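Local coordinates for tegumental protein 20.8 kDa (Clonorchis sinensis, PDB 5X2D) that is a tegumental-allergen-like protein that probably binds calcium, represented here by its dynein light chain-like domain, at residues A[22-34]-A[79-91]. Residues are numbered along the deposited sequence; the frame is centred on the assembly and turned at random.
Sequences IARETIPIAPGAQ and FQFELYNRAYLFW
I22 puts its CG2 branch among three aromatic rings of the β-hairpin. I22 CG2 lies at the edge of the F79 ring, 3.5 Å from F81 CE1, and over one face of F90. The CB bond of I22 already points at the hairpin, and chi1 of -84° leaves CG2 anti to the backbone N. One turn on, T26 splits its side chain by polarity. Its hydroxyl OG1 bonds back to I22 O at 2.6 Å, so that carbonyl takes two donors, this hydroxyl and T26 N, from opposite faces of its plane. Its methyl CG2 lies at the edge of the F81 ring, near its plane, and also touches L83. I27 crosses L83 at about a right angle, with I27 CG1 3.8 Å from L83 CD1. A30 CB packs against the phenol end of Y88. P31 CB sits at the edge of the Y84 ring, 3.9 Å from Y84 CD2. The turn 30-33 then presents A33 O to R86. R86 NH1 (2.6 Å) and R86 NH2 (2.9 Å) both donate to A33 O, end-on and in its carbonyl plane. Both bonds are bent (N-H...O 144° and 131°), as expected when two donors share an acceptor. R86 NE and NH2 also make weak bonds to Y88 OH. This is helix-on-sheet packing in the dynein light chain-like domain, with helix 16-29 over hairpin strands 78-83 and 87-92. Strands 7-13 and 58-63 flank the hairpin, and helix 36-54 touches A33 and I29.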
ATOM      1  N   ILE A  22      -0.499  16.881  -8.806  1.00101.79           N
ATOM      2  CA  ILE A  22       0.342  15.842  -8.247  1.00 86.07           C
ATOM      3  C   ILE A  22       1.469  15.520  -9.235  1.00 87.79           C
ATOM      4  O   ILE A  22       2.609  15.290  -8.812  1.00 79.25           O
ATOM      5  CB  ILE A  22      -0.489  14.613  -7.874  1.00 72.94           C
ATOM      6  CG1 ILE A  22      -1.099  14.831  -6.480  1.00 71.26           C
ATOM      7  CG2 ILE A  22       0.356  13.351  -7.915  1.00 81.63           C
ATOM      8  CD1 ILE A  22      -2.238  13.890  -6.106  1.00 68.66           C
ATOM      9  N   ALA A  23       1.159  15.519 -10.537  1.00 79.89           N
ATOM     10  CA  ALA A  23       2.190  15.324 -11.577  1.00 90.72           C
ATOM     11  C   ALA A  23       3.286  16.373 -11.444  1.00 97.76           C
ATOM     12  O   ALA A  23       4.464  16.056 -11.250  1.00 86.96           O
ATOM     13  CB  ALA A  23       1.594  15.395 -12.953  1.00 93.50           C
ATOM     14  N   ARG A  24       2.852  17.627 -11.543  1.00102.54           N
ATOM     15  CA  ARG A  24       3.693  18.812 -11.418  1.00115.23           C
ATOM     16  C   ARG A  24       4.660  18.807 -10.231  1.00113.89           C
ATOM     17  O   ARG A  24       5.838  19.110 -10.388  1.00117.76           O
ATOM     18  CB  ARG A  24       2.775  20.031 -11.293  1.00128.22           C
ATOM     19  CG  ARG A  24       2.831  21.046 -12.419  1.00138.50           C
ATOM     20  CD  ARG A  24       4.045  21.952 -12.273  1.00149.86           C
ATOM     21  NE  ARG A  24       4.019  23.056 -13.231  1.00153.94           N
ATOM     22  CZ  ARG A  24       4.858  24.088 -13.210  1.00154.67           C
ATOM     23  NH1 ARG A  24       5.810  24.153 -12.290  1.00158.04           N
ATOM     24  NH2 ARG A  24       4.757  25.044 -14.123  1.00150.75           N
ATOM     25  N   GLU A  25       4.159  18.469  -9.046  1.00 98.78           N
ATOM     26  CA  GLU A  25       4.978  18.498  -7.849  1.00 94.45           C
ATOM     27  C   GLU A  25       5.923  17.298  -7.797  1.00102.29           C
ATOM     28  O   GLU A  25       7.062  17.406  -7.328  1.00114.11           O
ATOM     29  CB  GLU A  25       4.075  18.541  -6.599  1.00 94.62           C
ATOM     30  CG  GLU A  25       4.804  18.498  -5.266  1.00 95.36           C
ATOM     31  CD  GLU A  25       5.477  19.830  -4.934  1.00106.38           C
ATOM     32  OE1 GLU A  25       5.272  20.812  -5.700  1.00105.05           O
ATOM     33  OE2 GLU A  25       6.190  19.896  -3.895  1.00107.48           O
ATOM     34  N   THR A  26       5.450  16.167  -8.313  1.00 91.79           N
ATOM     35  CA  THR A  26       6.190  14.903  -8.250  1.00 89.20           C
ATOM     36  C   THR A  26       7.361  14.746  -9.231  1.00 88.19           C
ATOM     37  O   THR A  26       8.486  14.482  -8.826  1.00 89.94           O
ATOM     38  CB  THR A  26       5.237  13.736  -8.518  1.00 91.69           C
ATOM     39  OG1 THR A  26       4.216  13.737  -7.527  1.00 94.71           O
ATOM     40  CG2 THR A  26       5.956  12.407  -8.498  1.00 93.36           C
ATOM     41  N   ILE A  27       7.094  14.954 -10.514  1.00 89.11           N
ATOM     42  CA  ILE A  27       8.049  14.596 -11.557  1.00 99.78           C
ATOM     43  C   ILE A  27       9.420  15.259 -11.419  1.00109.42           C
ATOM     44  O   ILE A  27      10.436  14.616 -11.681  1.00108.28           O
ATOM     45  CB  ILE A  27       7.497  14.909 -12.964  1.00 92.66           C
ATOM     46  CG1 ILE A  27       6.163  14.216 -13.179  1.00 89.51           C
ATOM     47  CG2 ILE A  27       8.407  14.370 -14.021  1.00 95.87           C
ATOM     48  CD1 ILE A  27       5.414  14.765 -14.341  1.00 89.83           C
ATOM     49  N   PRO A  28       9.470  16.546 -11.028  1.00121.52           N
ATOM     50  CA  PRO A  28      10.840  17.046 -10.851  1.00125.16           C
ATOM     51  C   PRO A  28      11.621  16.436  -9.674  1.00121.74           C
ATOM     52  O   PRO A  28      12.785  16.086  -9.871  1.00135.33           O
ATOM     53  CB  PRO A  28      10.630  18.554 -10.642  1.00121.29           C
ATOM     54  CG  PRO A  28       9.209  18.693 -10.205  1.00118.69           C
ATOM     55  CD  PRO A  28       8.478  17.633 -10.956  1.00117.67           C
ATOM     56  N   ILE A  29      11.028  16.302  -8.492  1.00106.09           N
ATOM     57  CA  ILE A  29      11.821  15.865  -7.344  1.00113.14           C
ATOM     58  C   ILE A  29      11.819  14.353  -7.071  1.00119.29           C
ATOM     59  O   ILE A  29      12.642  13.866  -6.291  1.00120.07           O
ATOM     60  CB  ILE A  29      11.387  16.596  -6.048  1.00109.80           C
ATOM     61  CG1 ILE A  29       9.892  16.419  -5.780  1.00 98.21           C
ATOM     62  CG2 ILE A  29      11.684  18.081  -6.169  1.00114.16           C
ATOM     63  CD1 ILE A  29       9.478  16.831  -4.383  1.00 92.11           C
ATOM     64  N   ALA A  30      10.904  13.613  -7.696  1.00117.99           N
ATOM     65  CA  ALA A  30      10.779  12.172  -7.428  1.00119.52           C
ATOM     66  C   ALA A  30      11.912  11.294  -8.004  1.00119.77           C
ATOM     67  O   ALA A  30      12.508  10.511  -7.268  1.00121.52           O
ATOM     68  CB  ALA A  30       9.416  11.663  -7.904  1.00120.43           C
ATOM     69  N   PRO A  31      12.205  11.399  -9.316  1.00121.42           N
ATOM     70  CA  PRO A  31      13.257  10.546  -9.898  1.00124.45           C
ATOM     71  C   PRO A  31      14.672  10.769  -9.346  1.00130.03           C
ATOM     72  O   PRO A  31      15.553   9.925  -9.556  1.00122.00           O
ATOM     73  CB  PRO A  31      13.225  10.917 -11.384  1.00122.20           C
ATOM     74  CG  PRO A  31      12.573  12.245 -11.440  1.00120.45           C
ATOM     75  CD  PRO A  31      11.563  12.229 -10.348  1.00117.67           C
ATOM     76  N   GLY A  32      14.891  11.885  -8.663  1.00142.90           N
ATOM     77  CA  GLY A  32      16.186  12.154  -8.071  1.00147.33           C
ATOM     78  C   GLY A  32      16.514  11.231  -6.916  1.00148.54           C
ATOM     79  O   GLY A  32      17.679  10.909  -6.681  1.00159.19           O
ATOM     80  N   ALA A  33      15.488  10.781  -6.203  1.00117.02           N
ATOM     81  CA  ALA A  33      15.724  10.058  -4.957  1.00111.82           C
ATOM     82  C   ALA A  33      15.811   8.522  -5.104  1.00120.84           C
ATOM     83  O   ALA A  33      14.846   7.886  -5.554  1.00115.80           O
ATOM     84  CB  ALA A  33      14.649  10.427  -3.944  1.00114.48           C
ATOM     85  N   GLN A  34      16.970   7.952  -4.701  1.00134.70           N
ATOM     86  CA  GLN A  34      17.272   6.487  -4.759  1.00117.91           C
ATOM     87  C   GLN A  34      17.495   5.827  -3.405  1.00108.69           C
ATOM     88  O   GLN A  34      17.111   4.672  -3.226  1.00106.73           O
ATOM     89  CB  GLN A  34      18.498   6.059  -5.590  1.00113.44           C
ATOM     90  CG  GLN A  34      18.578   6.159  -7.103  1.00116.22           C
ATOM     91  CD  GLN A  34      17.447   5.444  -7.817  1.00118.32           C
ATOM     92  OE1 GLN A  34      17.582   4.937  -8.927  1.00134.40           O
ATOM     93  NE2 GLN A  34      16.267   5.690  -7.319  1.00124.54           N
ATOM     94  N   PHE A  79      -5.132   8.343  -5.888  1.00 70.76           N
ATOM     95  CA  PHE A  79      -4.503   8.435  -7.190  1.00 70.77           C
ATOM     96  C   PHE A  79      -3.357   7.437  -7.218  1.00 73.62           C
ATOM     97  O   PHE A  79      -2.605   7.346  -6.247  1.00 68.98           O
ATOM     98  CB  PHE A  79      -4.020   9.869  -7.408  1.00 66.60           C
ATOM     99  CG  PHE A  79      -3.396  10.125  -8.739  1.00 73.26           C
ATOM    100  CD1 PHE A  79      -3.700   9.332  -9.838  1.00 78.95           C
ATOM    101  CD2 PHE A  79      -2.533  11.207  -8.900  1.00 71.66           C
ATOM    102  CE1 PHE A  79      -3.137   9.605 -11.082  1.00 77.21           C
ATOM    103  CE2 PHE A  79      -1.967  11.489 -10.127  1.00 67.54           C
ATOM    104  CZ  PHE A  79      -2.277  10.690 -11.231  1.00 69.77           C
ATOM    105  N   GLN A  80      -3.226   6.657  -8.287  1.00 72.66           N
ATOM    106  CA  GLN A  80      -2.123   5.696  -8.334  1.00 77.05           C
ATOM    107  C   GLN A  80      -1.475   5.709  -9.706  1.00 77.62           C
ATOM    108  O   GLN A  80      -2.125   5.378 -10.674  1.00 79.21           O
ATOM    109  CB  GLN A  80      -2.612   4.283  -7.985  1.00 74.51           C
ATOM    110  CG  GLN A  80      -3.200   4.157  -6.581  1.00 63.05           C
ATOM    111  CD  GLN A  80      -3.528   2.730  -6.199  1.00 64.29           C
ATOM    112  OE1 GLN A  80      -3.183   1.796  -6.904  1.00 85.88           O
ATOM    113  NE2 GLN A  80      -4.261   2.562  -5.114  1.00 77.23           N
ATOM    114  N   PHE A  81      -0.195   6.070  -9.790  1.00 76.71           N
ATOM    115  CA  PHE A  81       0.465   6.221 -11.085  1.00 66.85           C
ATOM    116  C   PHE A  81       1.929   5.811 -11.068  1.00 75.86           C
ATOM    117  O   PHE A  81       2.614   5.966 -10.048  1.00 69.20           O
ATOM    118  CB  PHE A  81       0.369   7.669 -11.559  1.00 65.83           C
ATOM    119  CG  PHE A  81       1.161   8.635 -10.726  1.00 70.59           C
ATOM    120  CD1 PHE A  81       0.602   9.216  -9.581  1.00 72.65           C
ATOM    121  CD2 PHE A  81       2.465   8.967 -11.072  1.00 67.18           C
ATOM    122  CE1 PHE A  81       1.339  10.105  -8.799  1.00 75.58           C
ATOM    123  CE2 PHE A  81       3.211   9.861 -10.289  1.00 73.30           C
ATOM    124  CZ  PHE A  81       2.647  10.429  -9.157  1.00 75.68           C
ATOM    125  N   GLU A  82       2.415   5.348 -12.224  1.00 92.77           N
ATOM    126  CA  GLU A  82       3.814   4.928 -12.416  1.00 92.60           C
ATOM    127  C   GLU A  82       4.589   6.036 -13.111  1.00 88.11           C
ATOM    128  O   GLU A  82       4.173   6.532 -14.150  1.00100.25           O
ATOM    129  CB  GLU A  82       3.921   3.649 -13.259  1.00 96.61           C
ATOM    130  CG  GLU A  82       3.144   2.450 -12.738  1.00108.67           C
ATOM    131  CD  GLU A  82       3.295   1.223 -13.629  1.00126.74           C
ATOM    132  OE1 GLU A  82       4.174   1.229 -14.524  1.00132.89           O
ATOM    133  OE2 GLU A  82       2.525   0.254 -13.435  1.00131.29           O
ATOM    134  N   LEU A  83       5.689   6.453 -12.510  1.00 76.56           N
ATOM    135  CA  LEU A  83       6.578   7.421 -13.135  1.00 84.74           C
ATOM    136  C   LEU A  83       7.996   6.828 -13.179  1.00 95.56           C
ATOM    137  O   LEU A  83       8.645   6.618 -12.128  1.00 82.97           O
ATOM    138  CB  LEU A  83       6.548   8.751 -12.380  1.00 82.67           C
ATOM    139  CG  LEU A  83       7.462   9.888 -12.837  1.00 86.27           C
ATOM    140  CD1 LEU A  83       6.855  10.596 -14.032  1.00 89.78           C
ATOM    141  CD2 LEU A  83       7.655  10.863 -11.684  1.00 84.82           C
ATOM    142  N   TYR A  84       8.443   6.545 -14.405  1.00100.54           N
ATOM    143  CA  TYR A  84       9.726   5.910 -14.660  1.00 87.91           C
ATOM    144  C   TYR A  84       9.853   4.566 -13.928  1.00 93.19           C
ATOM    145  O   TYR A  84      10.863   4.291 -13.249  1.00100.89           O
ATOM    146  CB  TYR A  84      10.851   6.859 -14.261  1.00 91.13           C
ATOM    147  CG  TYR A  84      10.836   8.193 -14.980  1.00 95.25           C
ATOM    148  CD1 TYR A  84      10.487   8.284 -16.318  1.00 94.02           C
ATOM    149  CD2 TYR A  84      11.153   9.371 -14.309  1.00 99.94           C
ATOM    150  CE1 TYR A  84      10.474   9.510 -16.981  1.00 93.77           C
ATOM    151  CE2 TYR A  84      11.138  10.601 -14.961  1.00 98.58           C
ATOM    152  CZ  TYR A  84      10.798  10.662 -16.293  1.00 93.03           C
ATOM    153  OH  TYR A  84      10.777  11.878 -16.937  1.00 87.30           O
ATOM    154  N   ASN A  85       8.821   3.736 -14.067  1.00 95.87           N
ATOM    155  CA  ASN A  85       8.756   2.425 -13.409  1.00114.44           C
ATOM    156  C   ASN A  85       8.977   2.460 -11.885  1.00118.25           C
ATOM    157  O   ASN A  85       9.632   1.577 -11.317  1.00113.11           O
ATOM    158  CB  ASN A  85       9.759   1.461 -14.053  1.00126.22           C
ATOM    159  CG  ASN A  85       9.196   0.057 -14.216  1.00134.18           C
ATOM    160  OD1 ASN A  85       7.997  -0.165 -14.047  1.00137.83           O
ATOM    161  ND2 ASN A  85      10.057  -0.892 -14.575  1.00137.16           N
ATOM    162  N   ARG A  86       8.428   3.489 -11.238  1.00109.75           N
ATOM    163  CA  ARG A  86       8.301   3.530  -9.784  1.00101.34           C
ATOM    164  C   ARG A  86       6.902   4.032  -9.459  1.00108.70           C
ATOM    165  O   ARG A  86       6.536   5.143  -9.844  1.00110.76           O
ATOM    166  CB  ARG A  86       9.367   4.427  -9.161  1.00 94.08           C
ATOM    167  CG  ARG A  86      10.012   3.816  -7.936  1.00 94.93           C
ATOM    168  CD  ARG A  86      11.380   4.419  -7.624  1.00 93.36           C
ATOM    169  NE  ARG A  86      11.329   5.857  -7.351  1.00100.12           N
ATOM    170  CZ  ARG A  86      12.383   6.585  -6.976  1.00104.81           C
ATOM    171  NH1 ARG A  86      13.569   6.010  -6.808  1.00 99.87           N
ATOM    172  NH2 ARG A  86      12.251   7.889  -6.756  1.00108.28           N
ATOM    173  N   ALA A  87       6.110   3.210  -8.777  1.00106.73           N
ATOM    174  CA  ALA A  87       4.705   3.545  -8.537  1.00 94.07           C
ATOM    175  C   ALA A  87       4.529   4.456  -7.343  1.00 83.94           C
ATOM    176  O   ALA A  87       5.243   4.339  -6.343  1.00 77.26           O
ATOM    177  CB  ALA A  87       3.869   2.281  -8.345  1.00 89.45           C
ATOM    178  N   TYR A  88       3.537   5.335  -7.452  1.00 79.42           N
ATOM    179  CA  TYR A  88       3.188   6.270  -6.399  1.00 71.21           C
ATOM    180  C   TYR A  88       1.719   6.115  -6.043  1.00 79.19           C
ATOM    181  O   TYR A  88       0.847   6.233  -6.905  1.00 95.08           O
ATOM    182  CB  TYR A  88       3.499   7.709  -6.834  1.00 82.43           C
ATOM    183  CG  TYR A  88       4.975   7.936  -7.074  1.00 91.18           C
ATOM    184  CD1 TYR A  88       5.550   7.650  -8.306  1.00100.12           C
ATOM    185  CD2 TYR A  88       5.807   8.393  -6.050  1.00 91.81           C
ATOM    186  CE1 TYR A  88       6.900   7.838  -8.523  1.00103.48           C
ATOM    187  CE2 TYR A  88       7.162   8.581  -6.258  1.00101.47           C
ATOM    188  CZ  TYR A  88       7.705   8.301  -7.498  1.00110.69           C
ATOM    189  OH  TYR A  88       9.058   8.479  -7.719  1.00123.73           O
ATOM    190  N   LEU A  89       1.440   5.832  -4.779  1.00 76.94           N
ATOM    191  CA  LEU A  89       0.063   5.687  -4.329  1.00 77.56           C
ATOM    192  C   LEU A  89      -0.332   6.836  -3.393  1.00 78.83           C
ATOM    193  O   LEU A  89       0.351   7.099  -2.386  1.00 75.89           O
ATOM    194  CB  LEU A  89      -0.144   4.334  -3.626  1.00 76.67           C
ATOM    195  CG  LEU A  89      -0.183   3.090  -4.516  1.00 78.68           C
ATOM    196  CD1 LEU A  89       1.215   2.608  -4.746  1.00 77.10           C
ATOM    197  CD2 LEU A  89      -1.041   1.977  -3.945  1.00 74.06           C
ATOM    198  N   PHE A  90      -1.417   7.530  -3.728  1.00 74.23           N
ATOM    199  CA  PHE A  90      -1.946   8.564  -2.845  1.00 79.20           C
ATOM    200  C   PHE A  90      -3.311   8.172  -2.297  1.00 84.40           C
ATOM    201  O   PHE A  90      -4.178   7.704  -3.048  1.00 83.85           O
ATOM    202  CB  PHE A  90      -2.036   9.912  -3.561  1.00 67.16           C
ATOM    203  CG  PHE A  90      -0.692  10.495  -3.911  1.00 74.68           C
ATOM    204  CD1 PHE A  90       0.074   9.949  -4.953  1.00 74.93           C
ATOM    205  CD2 PHE A  90      -0.175  11.570  -3.194  1.00 67.91           C
ATOM    206  CE1 PHE A  90       1.318  10.483  -5.288  1.00 80.18           C
ATOM    207  CE2 PHE A  90       1.071  12.109  -3.515  1.00 87.25           C
ATOM    208  CZ  PHE A  90       1.822  11.562  -4.566  1.00 85.84           C
ATOM    209  N   TRP A  91      -3.469   8.352  -0.985  1.00 78.44           N
ATOM    210  CA  TRP A  91      -4.737   8.195  -0.280  1.00 82.03           C
ATOM    211  C   TRP A  91      -4.951   9.371   0.639  1.00 78.21           C
ATOM    212  O   TRP A  91      -4.175   9.561   1.567  1.00 84.98           O
ATOM    213  CB  TRP A  91      -4.766   6.951   0.613  1.00 93.46           C
ATOM    214  CG  TRP A  91      -4.701   5.628  -0.032  1.00107.32           C
ATOM    215  CD1 TRP A  91      -5.608   5.084  -0.889  1.00107.31           C
ATOM    216  CD2 TRP A  91      -3.694   4.630   0.178  1.00118.00           C
ATOM    217  NE1 TRP A  91      -5.219   3.815  -1.247  1.00114.60           N
ATOM    218  CE2 TRP A  91      -4.045   3.513  -0.606  1.00115.80           C
ATOM    219  CE3 TRP A  91      -2.526   4.578   0.948  1.00123.55           C
ATOM    220  CZ2 TRP A  91      -3.271   2.359  -0.647  1.00109.70           C
ATOM    221  CZ3 TRP A  91      -1.763   3.434   0.906  1.00120.51           C
ATOM    222  CH2 TRP A  91      -2.144   2.338   0.119  1.00115.49           C
TER